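Local coordinates for protein 2-methyl-aconitate isomerase (Shewanella oneidensis, PDB 5K87) that catalyses the cis-trans isomerization of 2-methyl-aconitate by base-catalysed proton abstraction in the 2-methylcitrate route of propionate breakdown, at residues T257-G262 with P282-V287. The protein carries 1 engineered substitution. Sequence-based numbering, arbitrary orientation. Where two conformers were deposited one is given.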
ATOM      1  N   THR A 257      10.306  22.315  -9.097  0.78 16.10           N
ATOM      2  CA  THR A 257      10.589  23.714  -9.411  0.78 16.81           C
ATOM      3  C   THR A 257       9.907  24.128 -10.715  0.78 15.61           C
ATOM      4  O   THR A 257       9.340  25.212 -10.808  0.78 16.77           O
ATOM      5  CB  THR A 257      12.106  23.999  -9.478  0.78 17.93           C
ATOM      6  OG1 THR A 257      12.719  23.625  -8.237  0.78 20.31           O
ATOM      7  CG2 THR A 257      12.349  25.481  -9.727  0.78 19.92           C
ATOM      8  N   ILE A 258       9.944  23.252 -11.714  1.00 13.89           N
ATOM      9  CA  ILE A 258       9.281  23.527 -12.979  1.00 15.10           C
ATOM     10  C   ILE A 258       7.763  23.621 -12.773  1.00 14.67           C
ATOM     11  O   ILE A 258       7.113  24.524 -13.304  1.00 14.42           O
ATOM     12  CB  ILE A 258       9.626  22.485 -14.051  1.00 14.23           C
ATOM     13  CG1 ILE A 258      11.137  22.475 -14.313  1.00 17.05           C
ATOM     14  CG2 ILE A 258       8.889  22.812 -15.332  1.00 17.63           C
ATOM     15  CD1 ILE A 258      11.618  21.289 -15.131  1.00 17.80           C
ATOM     16  N   ARG A 259       7.209  22.700 -11.982  1.00 13.60           N
ATOM     17  CA  ARG A 259       5.780  22.706 -11.680  1.00 14.28           C
ATOM     18  C   ARG A 259       5.365  24.019 -11.004  1.00 14.18           C
ATOM     19  O   ARG A 259       4.342  24.606 -11.344  1.00 13.71           O
ATOM     20  CB  ARG A 259       5.400  21.506 -10.806  1.00 13.42           C
ATOM     21  CG  ARG A 259       3.894  21.274 -10.687  1.00 13.46           C
ATOM     22  CD  ARG A 259       3.563  20.211  -9.628  1.00 12.61           C
ATOM     23  NE  ARG A 259       3.801  20.725  -8.287  1.00 13.35           N
ATOM     24  CZ  ARG A 259       2.904  21.388  -7.566  1.00 13.26           C
ATOM     25  NH1 ARG A 259       1.668  21.593  -8.008  1.00 13.84           N
ATOM     26  NH2 ARG A 259       3.249  21.842  -6.374  1.00 14.12           N
ATOM     27  N   ALA A 260       6.171  24.478 -10.049  1.00 14.19           N
ATOM     28  CA  ALA A 260       5.895  25.732  -9.352  1.00 13.97           C
ATOM     29  C   ALA A 260       5.892  26.915 -10.313  1.00 15.36           C
ATOM     30  O   ALA A 260       5.006  27.763 -10.271  1.00 15.13           O
ATOM     31  CB  ALA A 260       6.915  25.951  -8.258  1.00 14.63           C
ATOM     32  N   HIS A 261       6.893  26.969 -11.185  1.00 14.78           N
ATOM     33  CA  HIS A 261       6.965  28.056 -12.148  1.00 16.10           C
ATOM     34  C   HIS A 261       5.821  28.001 -13.150  1.00 16.76           C
ATOM     35  O   HIS A 261       5.298  29.038 -13.561  1.00 17.21           O
ATOM     36  CB  HIS A 261       8.333  28.086 -12.826  1.00 17.27           C
ATOM     37  CG  HIS A 261       9.387  28.727 -11.983  1.00 18.22           C
ATOM     38  ND1 HIS A 261      10.069  28.047 -10.997  1.00 21.53           N
ATOM     39  CD2 HIS A 261       9.837  30.003 -11.940  1.00 25.66           C
ATOM     40  CE1 HIS A 261      10.915  28.869 -10.403  1.00 23.42           C
ATOM     41  NE2 HIS A 261      10.793  30.062 -10.957  1.00 26.23           N
ATOM     42  N   GLY A 262       5.401  26.795 -13.519  1.00 17.15           N
ATOM     43  CA  GLY A 262       4.246  26.640 -14.383  1.00 15.73           C
ATOM     44  C   GLY A 262       2.978  27.114 -13.700  1.00 16.07           C
ATOM     45  O   GLY A 262       2.140  27.778 -14.309  1.00 16.83           O
ATOM     46  N   PRO A 282      -1.164  22.519 -10.063  1.00 14.62           N
ATOM     47  CA  PRO A 282      -1.327  21.757 -11.303  1.00 15.42           C
ATOM     48  C   PRO A 282      -0.488  20.489 -11.278  1.00 14.86           C
ATOM     49  O   PRO A 282       0.414  20.345 -10.442  1.00 15.28           O
ATOM     50  CB  PRO A 282      -0.762  22.707 -12.359  1.00 15.71           C
ATOM     51  CG  PRO A 282       0.320  23.458 -11.619  1.00 15.96           C
ATOM     52  CD  PRO A 282      -0.272  23.679 -10.249  1.00 16.78           C
ATOM     53  N   LYS A 283      -0.783  19.579 -12.197  1.00 13.10           N
ATOM     54  CA  LYS A 283       0.071  18.427 -12.443  1.00 13.22           C
ATOM     55  C   LYS A 283       1.157  18.802 -13.447  1.00 12.72           C
ATOM     56  O   LYS A 283       1.004  19.762 -14.220  1.00 14.88           O
ATOM     57  CB  LYS A 283      -0.770  17.279 -13.008  1.00 14.19           C
ATOM     58  CG  LYS A 283      -1.920  16.856 -12.095  1.00 13.66           C
ATOM     59  CD  LYS A 283      -1.438  16.325 -10.748  1.00 12.66           C
ATOM     60  CE  LYS A 283      -2.589  15.773  -9.912  1.00 13.99           C
ATOM     61  NZ  LYS A 283      -2.126  15.388  -8.538  1.00 15.37           N
ATOM     62  N   ILE A 284       2.252  18.049 -13.438  1.00 13.31           N
ATOM     63  CA  ILE A 284       3.289  18.183 -14.452  1.00 13.73           C
ATOM     64  C   ILE A 284       3.523  16.838 -15.136  1.00 12.52           C
ATOM     65  O   ILE A 284       3.501  15.782 -14.491  1.00 13.77           O
ATOM     66  CB  ILE A 284       4.599  18.769 -13.861  1.00 14.49           C
ATOM     67  CG1 ILE A 284       5.636  19.033 -14.956  1.00 16.74           C
ATOM     68  CG2 ILE A 284       5.144  17.904 -12.723  1.00 16.09           C
ATOM     69  CD1 ILE A 284       6.747  19.966 -14.504  1.00 18.27           C
ATOM     70  N   ALA A 285       3.717  16.883 -16.449  1.00 13.26           N
ATOM     71  CA  ALA A 285       3.869  15.690 -17.271  1.00 12.48           C
ATOM     72  C   ALA A 285       4.847  15.952 -18.398  1.00 13.20           C
ATOM     73  O   ALA A 285       5.078  17.100 -18.795  1.00 15.79           O
ATOM     74  CB  ALA A 285       2.526  15.265 -17.835  1.00 15.51           C
ATOM     75  N   PHE A 286       5.430  14.888 -18.919  1.00 13.33           N
ATOM     76  CA  PHE A 286       6.310  15.017 -20.070  1.00 13.48           C
ATOM     77  C   PHE A 286       5.897  14.077 -21.193  1.00 13.29           C
ATOM     78  O   PHE A 286       5.363  12.989 -20.945  1.00 14.18           O
ATOM     79  CB  PHE A 286       7.803  14.932 -19.703  1.00 14.46           C
ATOM     80  CG  PHE A 286       8.228  13.669 -18.993  1.00 16.09           C
ATOM     81  CD1 PHE A 286       8.100  13.552 -17.615  1.00 15.68           C
ATOM     82  CD2 PHE A 286       8.834  12.635 -19.689  1.00 16.93           C
ATOM     83  CE1 PHE A 286       8.530  12.412 -16.957  1.00 18.48           C
ATOM     84  CE2 PHE A 286       9.269  11.496 -19.031  1.00 18.40           C
ATOM     85  CZ  PHE A 286       9.114  11.388 -17.664  1.00 19.04           C
ATOM     86  N   VAL A 287       6.121  14.526 -22.430  1.00 13.50           N
ATOM     87  CA  VAL A 287       5.578  13.854 -23.605  1.00 13.59           C
ATOM     88  C   VAL A 287       6.670  13.560 -24.627  1.00 14.31           C
ATOM     89  O   VAL A 287       7.710  14.221 -24.648  1.00 14.90           O
ATOM     90  CB  VAL A 287       4.470  14.708 -24.290  1.00 15.08           C
ATOM     91  CG1 VAL A 287       3.394  15.080 -23.287  1.00 16.19           C
ATOM     92  CG2 VAL A 287       5.050  15.970 -24.944  1.00 15.68           C
TER
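Helix 249-266 packs against the start of strand 283-288, and the two backbones come nearest where the CA atoms of Arg259 and Ile284 lie 5.9 Å apart. Ile284 points at the helix, and its extended CG1 branch (chi1 -174°, chi2 163°) brings Ile284 CD1 to 3.7 Å from Ile258 CG2 and equally close to Arg259 N. The Ile258 and Ile284 side chains meet at about a right angle, whereas Ile284 CG2 meets the methylenes of Arg259 at a slant, 4.1 Å from Arg259 CB. Beyond these methylenes the arginine bends at chi3 (72°), and Arg259 NH1 donates to Pro282 O at 3.0 Å. The bond is nearly straight, lying close to the guanidinium plane and meeting a carbonyl lone pair. Together with the salt bridge of NE to Glu256 and the bond from NH2 to Arg278 O, it restricts rotation of the buried guanidinium. Arg259 thus ties the helix to the strand entry, next to Lys283, a substrate-binding residue whose side chain starts out away from the helix and whose NZ bonds to Ser314 OG and His280 ND1. The buried charge is probably stabilised by Glu256 and the backbone carbonyls.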